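Local coordinates for protein beta-fructofuranosidase (Bifidobacterium adolescentis, PDB 6NOB) that probably hydrolyses terminal beta-D-fructofuranoside residues of sugars such as sucrose, at residues Gly452-Phe457 with Val591-Leu596; Leu536-Asn541 with Pro547-Leu552. All blocks are in the same frame, centred on the assembly; numbering follows the deposited sequence.

Interaction 1: residues Gly452-Phe457 with Val591-Leu596; sequences GWFTDF and VVEVFL
Phe-454 lays one face of its ring against the methyl CG2 of Val-591, which sits over the rim rather than the middle: CG2 lies 4.1 Å from the ring centroid, 20° off the ring normal, a CH-pi contact. The closest ring atom is CE2, 3.9 Å from Val-591 CG2. CG2 is anti to the backbone N of Val-591, which carries that methyl over the ring, and the two side chains meet at about a right angle. At the ring's edge comes the carboxylate of Glu-593, with Glu-593 OE1 3.9 Å from Phe-454 CZ. The carboxylate plane stands 84° from the ring plane, so the acid group is set crosswise to the ring edge. Its polar needs are met elsewhere: OE1 forms a salt bridge with Arg-476, and OE2 accepts hydrogen bonds from His-121 and the backbone N of Leu-474. These partners probably stabilise a buried negative charge and fix the carboxylate's rotation. All three touching residues are buried, at the seam between the GH32 catalytic propeller and the C-terminal beta-sandwich. Strand 448-454 supplies the ring from the propeller side, strand 591-596 receives it on the sandwich, and strands 468-481 and 601-606 pack on Phe-454 as well.

Interaction 2: residues Leu536-Asn541 with Pro547-Leu552; sequences LAKGVN and PTELLL
Leu-550 is matched by two residues, Leu-536 and Ala-537, on the neighbouring strand, which makes a classic beta bulge in this antiparallel hairpin of the C-terminal beta-sandwich. Among the backbone bonds, Leu-550 O takes the N-H of Leu-536 at 2.8 Å, N to O, and a weak, longer bond from Ala-537 N. Leu-550 N donates to Ala-537 O, while Gly-539 and Thr-548 exchange a reciprocal pair; there Thr-548 N meets Gly-539 O at a nearly straight 175°, yet stands well above the carbonyl plane.

Apolar contacts gather at the bulge. Leu-536 CB and CD1 each lie 4.1 Å from Leu-550 CG, and Leu-536 CD1 comes within 4.5 Å of Leu-552 CB. Cutting Leu-536 back to an alanine removes CD1 and would probably open a gap between Leu-550 CG and Leu-552 CB. Phe-587, from the other sheet, touches Ala-537 and Leu-550.

The polar side chains fall on both faces. On that of Ala-537 and Leu-550, the Thr-548 hydroxyl (chi1 58°) donates to a water 2.9 Å from OG1, which donates to Val-540 O. On the other, Lys-538 and Glu-549 run side by side, but Lys-538 NZ stays 4.2 Å from Glu-549 OE2, too long for a salt bridge.

Backbone bonding and leucine packing therefore hold the hairpin, while the Lys-538/Glu-549 pair, at least partly open to solvent, probably adds only a weak attraction.

The centres of interactions 1 and 2 lie about 15 Å apart, and the contacts meet directly: Val-592 CB is 3.8 Å from Leu-550 CD2, and Val-592 CG2 is 4.0 Å from Leu-536 CD1. Along the chain, 452-457 comes first, then the hairpin of interaction 2, then 591-596; the hairpin thus falls within the span of chain that interaction 1 brackets. Strands 532-540 and 547-555 belong to one sheet of the C-terminal sandwich and strand 591-596 to the other. Strand 591-596 thus has two roles: Val-592 packs inward on the hairpin, while Val-591 and Glu-593 meet the propeller, linking the sandwich core to the domain interface.

Interaction 1: residues Gly452-Phe457 with Val591-Leu596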
loop_
_atom_site.group_PDB
_atom_site.type_symbol
_atom_site.label_atom_id
_atom_site.label_comp_id
_atom_site.label_asym_id
_atom_site.label_seq_id
_atom_site.Cartn_x
_atom_site.Cartn_y
_atom_site.Cartn_z
ATOM N N GLY A 452 3.481 -0.490 -3.119
ATOM C CA GLY A 452 3.365 -1.192 -1.859
ATOM C C GLY A 452 3.131 -0.213 -0.724
ATOM O O GLY A 452 3.398 0.984 -0.844
ATOM N N TRP A 453 2.618 -0.743 0.380
ATOM C CA TRP A 453 2.367 0.033 1.587
ATOM C C TRP A 453 3.405 -0.337 2.634
ATOM O O TRP A 453 3.644 -1.524 2.885
ATOM C CB TRP A 453 0.953 -0.220 2.124
ATOM C CG TRP A 453 0.761 0.103 3.592
ATOM C CD1 TRP A 453 1.023 1.290 4.214
ATOM C CD2 TRP A 453 0.243 -0.773 4.606
ATOM N NE1 TRP A 453 0.711 1.204 5.550
ATOM C CE2 TRP A 453 0.231 -0.052 5.816
ATOM C CE3 TRP A 453 -0.208 -2.097 4.606
ATOM C CZ2 TRP A 453 -0.216 -0.608 7.014
ATOM C CZ3 TRP A 453 -0.645 -2.650 5.796
ATOM C CH2 TRP A 453 -0.650 -1.906 6.983
ATOM N N PHE A 454 4.025 0.675 3.235
ATOM C CA PHE A 454 5.018 0.455 4.287
ATOM C C PHE A 454 4.298 0.412 5.628
ATOM O O PHE A 454 3.936 1.450 6.190
ATOM C CB PHE A 454 6.089 1.538 4.254
ATOM C CG PHE A 454 7.151 1.295 3.226
ATOM C CD1 PHE A 454 7.910 0.138 3.263
ATOM C CD2 PHE A 454 7.382 2.215 2.214
ATOM C CE1 PHE A 454 8.886 -0.098 2.313
ATOM C CE2 PHE A 454 8.356 1.986 1.261
ATOM C CZ PHE A 454 9.111 0.828 1.312
ATOM N N THR A 455 4.076 -0.798 6.137
ATOM C CA THR A 455 3.531 -0.986 7.472
ATOM C C THR A 455 4.663 -0.961 8.494
ATOM O O THR A 455 5.809 -1.305 8.189
ATOM C CB THR A 455 2.744 -2.298 7.568
ATOM O OG1 THR A 455 2.178 -2.427 8.880
ATOM C CG2 THR A 455 3.631 -3.496 7.271
ATOM N N ASP A 456 4.332 -0.541 9.712
ATOM C CA ASP A 456 5.345 -0.198 10.711
ATOM C C ASP A 456 5.740 -1.411 11.558
ATOM O O ASP A 456 5.562 -1.446 12.775
ATOM C CB ASP A 456 4.850 0.943 11.592
ATOM C CG ASP A 456 5.940 1.492 12.494
ATOM O OD1 ASP A 456 7.127 1.380 12.118
ATOM O OD2 ASP A 456 5.611 2.016 13.581
ATOM N N PHE A 457 6.307 -2.413 10.895
ATOM C CA PHE A 457 6.938 -3.506 11.628
ATOM C C PHE A 457 8.197 -3.049 12.370
ATOM O O PHE A 457 8.447 -3.527 13.484
ATOM C CB PHE A 457 7.256 -4.674 10.691
ATOM C CG PHE A 457 6.035 -5.365 10.143
ATOM C CD1 PHE A 457 4.839 -5.350 10.842
ATOM C CD2 PHE A 457 6.086 -6.032 8.929
ATOM C CE1 PHE A 457 3.714 -5.984 10.337
ATOM C CE2 PHE A 457 4.966 -6.668 8.420
ATOM C CZ PHE A 457 3.780 -6.643 9.124
ATOM N N VAL A 591 12.524 6.580 5.723
ATOM C CA VAL A 591 12.312 5.319 5.020
ATOM C C VAL A 591 13.453 5.142 4.027
ATOM O O VAL A 591 13.918 6.106 3.414
ATOM C CB VAL A 591 10.927 5.286 4.328
ATOM C CG1 VAL A 591 10.792 6.431 3.325
ATOM C CG2 VAL A 591 10.679 3.939 3.657
ATOM N N VAL A 592 13.914 3.900 3.890
ATOM C CA VAL A 592 14.979 3.552 2.960
ATOM C C VAL A 592 14.428 2.557 1.949
ATOM O O VAL A 592 13.556 1.742 2.264
ATOM C CB VAL A 592 16.218 2.975 3.687
ATOM C CG1 VAL A 592 15.959 1.554 4.166
ATOM C CG2 VAL A 592 17.446 3.022 2.788
ATOM N N GLU A 593 14.915 2.658 0.714
ATOM C CA GLU A 593 14.624 1.680 -0.330
ATOM C C GLU A 593 15.910 1.443 -1.107
ATOM O O GLU A 593 16.496 2.391 -1.641
ATOM C CB GLU A 593 13.500 2.157 -1.259
ATOM C CG GLU A 593 12.203 2.495 -0.536
ATOM C CD GLU A 593 11.034 2.692 -1.477
ATOM O OE1 GLU A 593 10.628 1.709 -2.130
ATOM O OE2 GLU A 593 10.518 3.827 -1.559
ATOM N N VAL A 594 16.350 0.190 -1.157
ATOM C CA VAL A 594 17.649 -0.176 -1.710
ATOM C C VAL A 594 17.435 -1.137 -2.871
ATOM O O VAL A 594 16.651 -2.086 -2.762
ATOM C CB VAL A 594 18.554 -0.808 -0.637
ATOM C CG1 VAL A 594 19.877 -1.243 -1.243
ATOM C CG2 VAL A 594 18.776 0.166 0.513
ATOM N N PHE A 595 18.139 -0.895 -3.974
ATOM C CA PHE A 595 18.077 -1.742 -5.156
ATOM C C PHE A 595 19.485 -2.189 -5.521
ATOM O O PHE A 595 20.389 -1.359 -5.659
ATOM C CB PHE A 595 17.408 -0.998 -6.318
ATOM C CG PHE A 595 16.018 -0.536 -5.995
ATOM C CD1 PHE A 595 15.803 0.701 -5.407
ATOM C CD2 PHE A 595 14.928 -1.356 -6.241
ATOM C CE1 PHE A 595 14.526 1.118 -5.089
ATOM C CE2 PHE A 595 13.649 -0.944 -5.927
ATOM C CZ PHE A 595 13.446 0.296 -5.351
ATOM N N LEU A 596 19.670 -3.498 -5.661
ATOM C CA LEU A 596 20.977 -4.086 -5.910
ATOM C C LEU A 596 21.038 -4.670 -7.314
ATOM O O LEU A 596 20.060 -5.251 -7.798
ATOM C CB LEU A 596 21.290 -5.175 -4.881
ATOM C CG LEU A 596 21.155 -4.764 -3.414
ATOM C CD1 LEU A 596 21.613 -5.885 -2.500
ATOM C CD2 LEU A 596 21.952 -3.500 -3.145
#

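Interaction 2: residues Leu536-Asn541 with Pro547-Leu552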
loop_
_atom_site.group_PDB
_atom_site.type_symbol
_atom_site.label_atom_id
_atom_site.label_comp_id
_atom_site.label_asym_id
_atom_site.label_seq_id
_atom_site.Cartn_x
_atom_site.Cartn_y
_atom_site.Cartn_z
ATOM N N LEU A 536 23.881 4.326 6.245
ATOM C CA LEU A 536 22.870 5.062 5.496
ATOM C C LEU A 536 22.218 6.167 6.321
ATOM O O LEU A 536 21.940 7.249 5.792
ATOM C CB LEU A 536 21.798 4.099 4.977
ATOM C CG LEU A 536 22.293 2.831 4.274
ATOM C CD1 LEU A 536 21.117 1.978 3.818
ATOM C CD2 LEU A 536 23.193 3.178 3.095
ATOM N N ALA A 537 21.966 5.919 7.604
ATOM C CA ALA A 537 21.304 6.905 8.445
ATOM C C ALA A 537 21.494 6.535 9.907
ATOM O O ALA A 537 21.738 5.375 10.251
ATOM C CB ALA A 537 19.811 7.015 8.120
ATOM N N LYS A 538 21.381 7.549 10.759
ATOM C CA LYS A 538 21.403 7.384 12.202
ATOM C C LYS A 538 20.196 8.101 12.788
ATOM O O LYS A 538 19.601 8.979 12.156
ATOM C CB LYS A 538 22.692 7.939 12.827
ATOM C CG LYS A 538 23.922 7.072 12.618
ATOM C CD LYS A 538 25.197 7.905 12.636
ATOM C CE LYS A 538 26.382 7.087 13.126
ATOM N NZ LYS A 538 27.678 7.586 12.581
ATOM N N GLY A 539 19.843 7.724 14.011
ATOM C CA GLY A 539 18.719 8.347 14.679
ATOM C C GLY A 539 18.516 7.856 16.095
ATOM O O GLY A 539 19.482 7.594 16.819
ATOM N N VAL A 540 17.258 7.716 16.496
ATOM C CA VAL A 540 16.911 7.350 17.863
ATOM C C VAL A 540 15.689 6.443 17.829
ATOM O O VAL A 540 14.742 6.683 17.074
ATOM C CB VAL A 540 16.657 8.602 18.730
ATOM C CG1 VAL A 540 15.803 8.264 19.933
ATOM C CG2 VAL A 540 17.977 9.221 19.175
ATOM N N ASN A 541 15.725 5.384 18.640
ATOM C CA ASN A 541 14.592 4.486 18.823
ATOM C C ASN A 541 13.441 5.252 19.462
ATOM O O ASN A 541 13.551 5.685 20.617
ATOM C CB ASN A 541 14.994 3.288 19.685
ATOM C CG ASN A 541 13.905 2.233 19.773
ATOM O OD1 ASN A 541 12.798 2.502 20.241
ATOM N ND2 ASN A 541 14.219 1.021 19.328
ATOM N N PRO A 547 20.075 4.959 20.662
ATOM C CA PRO A 547 20.617 5.325 19.348
ATOM C C PRO A 547 20.345 4.229 18.326
ATOM O O PRO A 547 20.496 3.039 18.611
ATOM C CB PRO A 547 22.118 5.485 19.616
ATOM C CG PRO A 547 22.219 5.745 21.093
ATOM C CD PRO A 547 21.106 4.962 21.715
ATOM N N THR A 548 19.934 4.636 17.124
ATOM C CA THR A 548 19.732 3.695 16.033
ATOM C C THR A 548 20.729 3.979 14.916
ATOM O O THR A 548 21.200 5.109 14.748
ATOM C CB THR A 548 18.315 3.751 15.458
ATOM O OG1 THR A 548 18.023 5.072 14.985
ATOM C CG2 THR A 548 17.309 3.368 16.533
ATOM N N GLU A 549 21.030 2.937 14.144
ATOM C CA GLU A 549 21.960 3.032 13.028
ATOM C C GLU A 549 21.469 2.118 11.920
ATOM O O GLU A 549 21.121 0.962 12.179
ATOM C CB GLU A 549 23.382 2.648 13.459
ATOM C CG GLU A 549 24.464 3.173 12.538
ATOM C CD GLU A 549 25.859 2.782 12.984
ATOM O OE1 GLU A 549 25.998 1.805 13.750
ATOM O OE2 GLU A 549 26.818 3.462 12.564
ATOM N N LEU A 550 21.430 2.640 10.696
ATOM C CA LEU A 550 20.949 1.909 9.531
ATOM C C LEU A 550 22.118 1.663 8.588
ATOM O O LEU A 550 22.742 2.615 8.107
ATOM C CB LEU A 550 19.837 2.682 8.821
ATOM C CG LEU A 550 19.288 2.066 7.532
ATOM C CD1 LEU A 550 18.649 0.722 7.827
ATOM C CD2 LEU A 550 18.295 3.006 6.862
ATOM N N LEU A 551 22.408 0.392 8.320
ATOM C CA LEU A 551 23.553 0.014 7.506
ATOM C C LEU A 551 23.137 -0.927 6.388
ATOM O O LEU A 551 22.196 -1.712 6.527
ATOM C CB LEU A 551 24.639 -0.686 8.332
ATOM C CG LEU A 551 24.926 -0.200 9.748
ATOM C CD1 LEU A 551 25.845 -1.185 10.451
ATOM C CD2 LEU A 551 25.547 1.180 9.711
ATOM N N LEU A 552 23.855 -0.834 5.273
ATOM C CA LEU A 552 23.998 -1.940 4.338
ATOM C C LEU A 552 25.401 -2.500 4.520
ATOM O O LEU A 552 26.385 -1.766 4.386
ATOM C CB LEU A 552 23.776 -1.505 2.891
ATOM C CG LEU A 552 23.700 -2.689 1.924
ATOM C CD1 LEU A 552 22.357 -3.407 2.038
ATOM C CD2 LEU A 552 23.974 -2.261 0.493
HETATM O O HOH W 1 15.299 5.587 14.277
#